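Local coordinates for protein TRAP dicarboxylate transporter, DctP subunit (Chromohalobacter salexigens, PDB 4P1L) that binds D-glucuronate in the periplasm and probably delivers it to a tripartite ATP-independent (TRAP) permease for transport into the cytoplasm, at residues E206-S211 against A267-G272; G216-A221 against Q278-A283. One frame throughout, in Å; residues are numbered along the deposited sequence.

Contact 1 of 2, residues E206-S211 against A267-G272; sequences ENNYPS and ALWEEG. With BDP (beta-D-glucopyranuronic acid), chain C.
The amide nitrogen ND2 of Asn208 lies between the bound sugar and the indole of Trp269. It makes a weak hydrogen bond to O1 of the beta-D-glucopyranuronic acid and a second bond to the backbone oxygen of Ser143, while the benzo corner of Trp269 meets it near the ring plane, with CH2 3.5 Å from ND2. The amide stands steeply to the indole, 76° between the planes, so the aromatic edge closes on the amide without stacking on it. The other end of the amide works for the protein: Asn208 is the N-cap of helix 209-214, and its OD1 accepts from Ser211 N at 2.8 Å, the donor lying almost on the C=O axis. With chi1 at 52°, CG sits between the backbone N and the carbonyl carbon, which brings the amide back toward the first helical turn, where OD1 meets Ser211 N. One residue earlier, Asn207 grips the sugar more firmly. Its OD1 receives the O1 hydroxyl at 2.7 Å and also the backbone N of Asn208, while Asn207 ND2 gives a nearly straight bond of 3.1 Å to the ring oxygen O5. The apolar half of the contact belongs to Pro210, whose CG lies over one face of the indole, 3.8 Å from the centroid of the six-membered ring, in a CH-pi contact. Trp269 arrives there because its CG is anti to the backbone N (chi1 -176°), which carries the indole out from its helix. Trp269 thus backs the site, touching the sugar-binding Asn208 and, through Pro210, the first turn of helix 209-214. Tyr36 packs on Asn208, Pro210 and Trp269, Pro37 of helix 37-52 touches the indole, and the long helix 248-282 runs past the junction of strand 204-207 with helix 209-214.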
ATOM      1  N   GLU A 206       6.889  -9.782  -2.299  1.00 12.18           N
ATOM      2  CA  GLU A 206       7.506  -8.673  -1.617  1.00 13.88           C
ATOM      3  C   GLU A 206       6.463  -7.906  -0.816  1.00 13.20           C
ATOM      4  O   GLU A 206       5.315  -7.742  -1.242  1.00 14.13           O
ATOM      5  CB  GLU A 206       8.264  -7.777  -2.614  1.00 11.68           C
ATOM      6  CG  GLU A 206       7.513  -7.438  -3.885  1.00 11.21           C
ATOM      7  CD  GLU A 206       6.457  -6.333  -3.706  1.00 11.44           C
ATOM      8  OE1 GLU A 206       6.798  -5.232  -3.219  1.00 13.72           O
ATOM      9  OE2 GLU A 206       5.292  -6.557  -4.099  1.00 13.27           O
ATOM     10  N   ASN A 207       6.850  -7.447   0.373  1.00 13.67           N
ATOM     11  CA  ASN A 207       5.913  -6.771   1.254  1.00 11.12           C
ATOM     12  C   ASN A 207       6.614  -6.281   2.507  1.00 13.28           C
ATOM     13  O   ASN A 207       7.804  -6.554   2.727  1.00 14.18           O
ATOM     14  CB  ASN A 207       4.726  -7.689   1.621  1.00 12.24           C
ATOM     15  CG  ASN A 207       3.412  -6.974   1.531  1.00 11.61           C
ATOM     16  OD1 ASN A 207       3.250  -5.852   2.077  1.00 14.48           O
ATOM     17  ND2 ASN A 207       2.474  -7.549   0.791  1.00 15.25           N
ATOM     18  N   ASN A 208       5.850  -5.560   3.318  1.00 11.27           N
ATOM     19  CA  ASN A 208       6.293  -5.096   4.622  1.00 13.04           C
ATOM     20  C   ASN A 208       6.214  -6.221   5.637  1.00 15.78           C
ATOM     21  O   ASN A 208       5.659  -7.286   5.346  1.00 15.90           O
ATOM     22  CB  ASN A 208       5.449  -3.907   5.062  1.00 14.42           C
ATOM     23  CG  ASN A 208       3.946  -4.196   4.977  1.00 12.67           C
ATOM     24  OD1 ASN A 208       3.464  -5.221   5.457  1.00 15.65           O
ATOM     25  ND2 ASN A 208       3.217  -3.291   4.341  1.00 11.46           N
ATOM     26  N   TYR A 209       6.779  -6.001   6.818  1.00 15.12           N
ATOM     27  CA  TYR A 209       6.795  -7.040   7.837  1.00 15.24           C
ATOM     28  C   TYR A 209       5.380  -7.504   8.257  1.00 14.26           C
ATOM     29  O   TYR A 209       5.086  -8.722   8.294  1.00 15.41           O
ATOM     30  CB  TYR A 209       7.602  -6.581   9.037  1.00 16.76           C
ATOM     31  CG  TYR A 209       9.116  -6.692   8.915  1.00 14.87           C
ATOM     32  CD1 TYR A 209       9.740  -7.899   8.664  1.00 28.26           C
ATOM     33  CD2 TYR A 209       9.918  -5.571   9.102  1.00 26.25           C
ATOM     34  CE1 TYR A 209      11.151  -7.981   8.574  1.00 25.84           C
ATOM     35  CE2 TYR A 209      11.315  -5.640   9.021  1.00 23.54           C
ATOM     36  CZ  TYR A 209      11.922  -6.848   8.768  1.00 28.24           C
ATOM     37  OH  TYR A 209      13.308  -6.921   8.696  1.00 27.17           O
ATOM     38  N   PRO A 210       4.478  -6.556   8.539  1.00 13.18           N
ATOM     39  CA  PRO A 210       3.181  -7.051   9.007  1.00 13.20           C
ATOM     40  C   PRO A 210       2.435  -7.886   7.999  1.00 15.29           C
ATOM     41  O   PRO A 210       1.761  -8.827   8.417  1.00 18.63           O
ATOM     42  CB  PRO A 210       2.425  -5.784   9.388  1.00 17.21           C
ATOM     43  CG  PRO A 210       3.509  -4.798   9.704  1.00 16.31           C
ATOM     44  CD  PRO A 210       4.594  -5.102   8.700  1.00 16.17           C
ATOM     45  N   SER A 211       2.604  -7.630   6.704  1.00 16.25           N
ATOM     46  CA  SER A 211       1.921  -8.448   5.708  1.00 12.96           C
ATOM     47  C   SER A 211       2.595  -9.801   5.561  1.00 14.62           C
ATOM     48  O   SER A 211       1.921 -10.841   5.551  1.00 16.35           O
ATOM     49  CB  SER A 211       1.894  -7.724   4.366  1.00 13.52           C
ATOM     50  OG  SER A 211       0.934  -6.673   4.382  1.00 17.71           O
ATOM     51  N   ALA A 267       0.658   5.065  14.557  1.00 17.14           N
ATOM     52  CA  ALA A 267       1.206   4.626  15.835  1.00 18.61           C
ATOM     53  C   ALA A 267       1.141   3.097  15.970  1.00 19.78           C
ATOM     54  O   ALA A 267       2.125   2.465  16.375  1.00 19.41           O
ATOM     55  CB  ALA A 267       0.467   5.308  17.010  1.00 19.81           C
ATOM     56  N   LEU A 268      -0.028   2.517  15.662  1.00 17.54           N
ATOM     57  CA  LEU A 268      -0.213   1.061  15.688  1.00 18.53           C
ATOM     58  C   LEU A 268       0.738   0.381  14.713  1.00 19.61           C
ATOM     59  O   LEU A 268       1.263  -0.722  14.977  1.00 18.55           O
ATOM     60  CB  LEU A 268      -1.640   0.696  15.303  1.00 17.67           C
ATOM     61  CG  LEU A 268      -2.725   1.104  16.284  1.00 19.53           C
ATOM     62  CD1 LEU A 268      -4.121   0.773  15.714  1.00 21.74           C
ATOM     63  CD2 LEU A 268      -2.497   0.416  17.637  1.00 24.31           C
ATOM     64  N   TRP A 269       0.924   1.032  13.570  1.00 17.57           N
ATOM     65  CA  TRP A 269       1.814   0.518  12.545  1.00 15.65           C
ATOM     66  C   TRP A 269       3.233   0.280  13.057  1.00 17.80           C
ATOM     67  O   TRP A 269       3.802  -0.795  12.859  1.00 18.53           O
ATOM     68  CB  TRP A 269       1.878   1.450  11.337  1.00 15.15           C
ATOM     69  CG  TRP A 269       2.728   0.842  10.283  1.00 18.62           C
ATOM     70  CD1 TRP A 269       4.002   1.204   9.941  1.00 21.25           C
ATOM     71  CD2 TRP A 269       2.389  -0.275   9.449  1.00 15.62           C
ATOM     72  NE1 TRP A 269       4.478   0.378   8.949  1.00 17.66           N
ATOM     73  CE2 TRP A 269       3.512  -0.548   8.638  1.00 13.86           C
ATOM     74  CE3 TRP A 269       1.259  -1.088   9.331  1.00 14.84           C
ATOM     75  CZ2 TRP A 269       3.520  -1.568   7.690  1.00 16.44           C
ATOM     76  CZ3 TRP A 269       1.265  -2.109   8.393  1.00 15.21           C
ATOM     77  CH2 TRP A 269       2.402  -2.352   7.597  1.00 13.75           C
ATOM     78  N   GLU A 270       3.834   1.287  13.674  1.00 20.60           N
ATOM     79  CA  GLU A 270       5.206   1.132  14.173  1.00 19.29           C
ATOM     80  C   GLU A 270       5.333  -0.045  15.150  1.00 22.42           C
ATOM     81  O   GLU A 270       6.253  -0.863  15.058  1.00 21.07           O
ATOM     82  CB  GLU A 270       5.675   2.424  14.832  1.00 23.23           C
ATOM     83  CG  GLU A 270       5.788   3.584  13.867  1.00 30.96           C
ATOM     84  CD  GLU A 270       6.695   3.272  12.680  1.00 31.20           C
ATOM     85  OE1 GLU A 270       7.828   2.769  12.911  1.00 28.25           O
ATOM     86  OE2 GLU A 270       6.272   3.510  11.517  1.00 26.67           O
ATOM     87  N   GLU A 271       4.388  -0.150  16.074  1.00 19.32           N
ATOM     88  CA  GLU A 271       4.414  -1.245  17.031  1.00 21.08           C
ATOM     89  C   GLU A 271       4.246  -2.560  16.301  1.00 23.28           C
ATOM     90  O   GLU A 271       4.908  -3.547  16.617  1.00 22.26           O
ATOM     91  CB  GLU A 271       3.294  -1.087  18.060  1.00 28.53           C
ATOM     92  CG  GLU A 271       3.461  -1.962  19.295  1.00 38.98           C
ATOM     93  CD  GLU A 271       2.838  -3.347  19.165  1.00 43.29           C
ATOM     94  OE1 GLU A 271       1.904  -3.524  18.339  1.00 36.86           O
ATOM     95  OE2 GLU A 271       3.270  -4.261  19.916  1.00 44.98           O
ATOM     96  N   GLY A 272       3.361  -2.561  15.313  1.00 22.21           N
ATOM     97  CA  GLY A 272       3.023  -3.769  14.591  1.00 18.08           C
ATOM     98  C   GLY A 272       4.222  -4.298  13.806  1.00 22.07           C
ATOM     99  O   GLY A 272       4.434  -5.504  13.703  1.00 18.00           O
TER
HETATM  100  C1  BDP C 401      -0.136  -4.848   1.617  1.00 11.57           C
HETATM  101  C2  BDP C 401      -1.214  -3.794   1.411  1.00 10.53           C
HETATM  102  C3  BDP C 401      -2.450  -4.451   0.927  1.00 16.70           C
HETATM  103  C4  BDP C 401      -2.121  -5.145  -0.357  1.00 12.52           C
HETATM  104  C5  BDP C 401      -0.983  -6.178  -0.149  1.00 10.25           C
HETATM  105  C6  BDP C 401      -0.577  -6.885  -1.441  1.00 12.94           C
HETATM  106  O2  BDP C 401      -1.441  -3.202   2.679  1.00 13.24           O
HETATM  107  O3  BDP C 401      -3.429  -3.332   0.597  1.00 13.74           O
HETATM  108  O4  BDP C 401      -3.285  -5.808  -0.880  1.00 12.28           O
HETATM  109  O5  BDP C 401       0.131  -5.530   0.380  1.00 11.81           O
HETATM  110  O6A BDP C 401       0.652  -7.198  -1.557  1.00 13.40           O
HETATM  111  O1  BDP C 401       1.040  -4.238   2.022  1.00 14.07           O
HETATM  112  O6B BDP C 401      -1.450  -7.195  -2.278  1.00 15.87           O

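Contact 2 of 2, residues G216-A221 against Q278-A283; sequences GHYEVA and QKILDA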
ATOM      1  N   GLY A 216       1.090 -15.227   6.557  1.00 19.37           N
ATOM      2  CA  GLY A 216       1.697 -16.544   6.680  1.00 24.47           C
ATOM      3  C   GLY A 216       2.800 -16.817   5.661  1.00 20.19           C
ATOM      4  O   GLY A 216       3.325 -17.925   5.622  1.00 18.76           O
ATOM      5  N   HIS A 217       3.161 -15.829   4.844  1.00 20.20           N
ATOM      6  CA  HIS A 217       4.137 -16.068   3.775  1.00 17.03           C
ATOM      7  C   HIS A 217       5.467 -16.486   4.344  1.00 20.70           C
ATOM      8  O   HIS A 217       6.157 -17.295   3.749  1.00 18.40           O
ATOM      9  CB  HIS A 217       4.310 -14.843   2.871  1.00 22.49           C
ATOM     10  CG  HIS A 217       3.058 -14.447   2.156  1.00 18.80           C
ATOM     11  ND1 HIS A 217       2.955 -13.297   1.412  1.00 16.98           N
ATOM     12  CD2 HIS A 217       1.847 -15.047   2.087  1.00 19.11           C
ATOM     13  CE1 HIS A 217       1.732 -13.201   0.916  1.00 16.94           C
ATOM     14  NE2 HIS A 217       1.052 -14.268   1.293  1.00 16.31           N
ATOM     15  N   TYR A 218       5.785 -15.979   5.534  1.00 19.13           N
ATOM     16  CA  TYR A 218       7.063 -16.266   6.178  1.00 16.52           C
ATOM     17  C   TYR A 218       7.242 -17.750   6.495  1.00 19.51           C
ATOM     18  O   TYR A 218       8.359 -18.212   6.660  1.00 21.35           O
ATOM     19  CB  TYR A 218       7.178 -15.460   7.463  1.00 24.14           C
ATOM     20  CG  TYR A 218       6.365 -15.995   8.623  1.00 18.08           C
ATOM     21  CD1 TYR A 218       5.029 -15.683   8.764  1.00 24.10           C
ATOM     22  CD2 TYR A 218       6.963 -16.780   9.612  1.00 21.61           C
ATOM     23  CE1 TYR A 218       4.286 -16.155   9.834  1.00 26.93           C
ATOM     24  CE2 TYR A 218       6.225 -17.256  10.685  1.00 28.59           C
ATOM     25  CZ  TYR A 218       4.897 -16.932  10.793  1.00 30.57           C
ATOM     26  OH  TYR A 218       4.161 -17.395  11.847  1.00 29.86           O
ATOM     27  N   GLU A 219       6.145 -18.491   6.577  1.00 19.56           N
ATOM     28  CA  GLU A 219       6.223 -19.915   6.855  1.00 21.47           C
ATOM     29  C   GLU A 219       6.762 -20.702   5.672  1.00 28.36           C
ATOM     30  O   GLU A 219       7.190 -21.840   5.841  1.00 27.07           O
ATOM     31  CB  GLU A 219       4.847 -20.468   7.224  1.00 26.13           C
ATOM     32  CG  GLU A 219       4.246 -19.884   8.485  1.00 28.38           C
ATOM     33  CD  GLU A 219       2.779 -20.239   8.623  1.00 39.92           C
ATOM     34  OE1 GLU A 219       2.331 -21.163   7.911  1.00 45.06           O
ATOM     35  OE2 GLU A 219       2.075 -19.582   9.417  1.00 46.35           O
ATOM     36  N   VAL A 220       6.703 -20.129   4.469  1.00 24.48           N
ATOM     37  CA  VAL A 220       7.134 -20.859   3.282  1.00 29.80           C
ATOM     38  C   VAL A 220       8.351 -20.198   2.634  1.00 28.08           C
ATOM     39  O   VAL A 220       9.275 -20.871   2.175  1.00 41.74           O
ATOM     40  CB  VAL A 220       5.989 -21.004   2.265  1.00 36.55           C
ATOM     41  CG1 VAL A 220       6.502 -21.662   0.973  1.00 40.74           C
ATOM     42  CG2 VAL A 220       4.847 -21.810   2.872  1.00 35.80           C
ATOM     43  N   ALA A 221       8.389 -18.878   2.673  1.00 22.33           N
ATOM     44  CA  ALA A 221       9.519 -18.136   2.104  1.00 23.25           C
ATOM     45  C   ALA A 221      10.334 -17.555   3.262  1.00 17.01           C
ATOM     46  O   ALA A 221      10.016 -16.483   3.779  1.00 23.87           O
ATOM     47  CB  ALA A 221       9.022 -17.068   1.179  1.00 22.91           C
ATOM     48  N   GLN A 278       9.730  -9.534  15.351  1.00 23.78           N
ATOM     49  CA  GLN A 278      10.185 -10.420  16.416  1.00 26.51           C
ATOM     50  C   GLN A 278       9.573 -11.807  16.236  1.00 23.81           C
ATOM     51  O   GLN A 278      10.229 -12.827  16.456  1.00 26.98           O
ATOM     52  CB  GLN A 278       9.832  -9.870  17.797  1.00 28.92           C
ATOM     53  CG  GLN A 278      10.619 -10.571  18.930  1.00 36.06           C
ATOM     54  CD  GLN A 278      12.134 -10.621  18.667  1.00 45.85           C
ATOM     55  OE1 GLN A 278      12.786  -9.586  18.460  1.00 49.66           O
ATOM     56  NE2 GLN A 278      12.690 -11.832  18.648  1.00 38.67           N
ATOM     57  N   LYS A 279       8.321 -11.842  15.812  1.00 29.17           N
ATOM     58  CA  LYS A 279       7.654 -13.111  15.603  1.00 22.64           C
ATOM     59  C   LYS A 279       8.331 -13.916  14.493  1.00 29.01           C
ATOM     60  O   LYS A 279       8.617 -15.089  14.653  1.00 26.18           O
ATOM     61  CB  LYS A 279       6.177 -12.898  15.286  1.00 26.41           C
ATOM     62  CG  LYS A 279       5.469 -14.150  14.791  1.00 27.96           C
ATOM     63  CD  LYS A 279       3.970 -13.930  14.705  1.00 31.62           C
ATOM     64  CE  LYS A 279       3.267 -15.137  14.116  1.00 34.29           C
ATOM     65  NZ  LYS A 279       1.848 -14.856  13.700  1.00 37.12           N
ATOM     66  N   ILE A 280       8.607 -13.284  13.368  1.00 21.76           N
ATOM     67  CA  ILE A 280       9.229 -14.012  12.275  1.00 19.99           C
ATOM     68  C   ILE A 280      10.667 -14.390  12.623  1.00 23.35           C
ATOM     69  O   ILE A 280      11.138 -15.474  12.246  1.00 24.69           O
ATOM     70  CB  ILE A 280       9.151 -13.221  10.934  1.00 21.61           C
ATOM     71  CG1 ILE A 280       9.959 -11.934  11.020  1.00 27.06           C
ATOM     72  CG2 ILE A 280       7.718 -12.929  10.567  1.00 19.68           C
ATOM     73  CD1 ILE A 280      10.066 -11.219   9.668  1.00 33.88           C
ATOM     74  N   LEU A 281      11.372 -13.554  13.386  1.00 26.98           N
ATOM     75  CA  LEU A 281      12.710 -13.942  13.810  1.00 26.09           C
ATOM     76  C   LEU A 281      12.649 -15.147  14.730  1.00 30.41           C
ATOM     77  O   LEU A 281      13.433 -16.081  14.568  1.00 28.51           O
ATOM     78  CB  LEU A 281      13.459 -12.801  14.493  1.00 26.10           C
ATOM     79  CG  LEU A 281      14.048 -11.729  13.575  1.00 24.02           C
ATOM     80  CD1 LEU A 281      14.587 -10.606  14.417  1.00 29.99           C
ATOM     81  CD2 LEU A 281      15.150 -12.321  12.684  1.00 23.83           C
ATOM     82  N   ASP A 282      11.728 -15.138  15.692  1.00 31.44           N
ATOM     83  CA  ASP A 282      11.594 -16.274  16.603  1.00 35.95           C
ATOM     84  C   ASP A 282      11.255 -17.567  15.864  1.00 33.51           C
ATOM     85  O   ASP A 282      11.535 -18.671  16.362  1.00 32.91           O
ATOM     86  CB  ASP A 282      10.542 -15.996  17.676  1.00 36.02           C
ATOM     87  CG  ASP A 282      11.002 -14.957  18.677  1.00 44.78           C
ATOM     88  OD1 ASP A 282      12.209 -14.632  18.671  1.00 43.23           O
ATOM     89  OD2 ASP A 282      10.160 -14.462  19.458  1.00 51.06           O
ATOM     90  N   ALA A 283      10.665 -17.431  14.681  1.00 26.51           N
ATOM     91  CA  ALA A 283      10.285 -18.584  13.864  1.00 22.34           C
ATOM     92  C   ALA A 283      11.420 -19.110  12.975  1.00 23.70           C
ATOM     93  O   ALA A 283      11.243 -20.089  12.256  1.00 31.02           O
ATOM     94  CB  ALA A 283       9.083 -18.244  13.012  1.00 23.30           C
TER
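Apolar packing of one tyrosine ring against a helix end makes up this partly buried contact, which joins the loop between helix 209-214 and strand 223-230 to the last turn of helix 248-282. Tyr218 carries it alone on the loop side and meets Lys279, Ile280 and Ala283. The branch methyl CG2 of Ile280 lies over one ring face, 4.2 Å from the centroid and 24° off the normal, a CH-pi contact displaced toward the CG side of the ring. On the opposite face lies CG of Glu219, so the ring is held between a methyl and a methylene. Ala283 closes the edge, its CB 3.8 Å from Tyr218 CE2. With chi1 at 76° the Tyr218 ring sits above its own backbone, flanked by N and C, and is presented to the helix. At the phenol end, the extended chain of Lys279 crosses the tyrosine at about a right angle and brings CE to 3.3 Å from Tyr218 OH. The ammonium group itself continues to a salt bridge with Glu213. Were Tyr218 replaced by an alanine, the Ile280 methyl and Ala283 CB would probably lose their aromatic partner, and a gap is likely to open between loop and helix. Tyr212 of helix 209-214 packs on both Tyr218 and Ile280, and Val285, leading into strand 286-288, touches the same two side chains.

Overall arrangement
Both contacts draw on helix 248-282 and set it against successive parts of the chain that runs from strand 204-207 through helix 209-214 into the following loop. Contact 1 is buried beside the sugar; its amides bond to the ligand and cap a helix, while the link to helix 248-282 itself is aromatic packing. Contact 2, centred about 13 Å from the centre of contact 1, lies farther out, is partly exposed and relies on methyl, methylene and ring surfaces, with a lysine at its rim whose charge is paired with Glu213. The aromatic ring comes from the long helix in contact 1 and from the loop in contact 2. The two meet directly where Tyr209 CD1 packs 3.5 Å from Ile280 CD1.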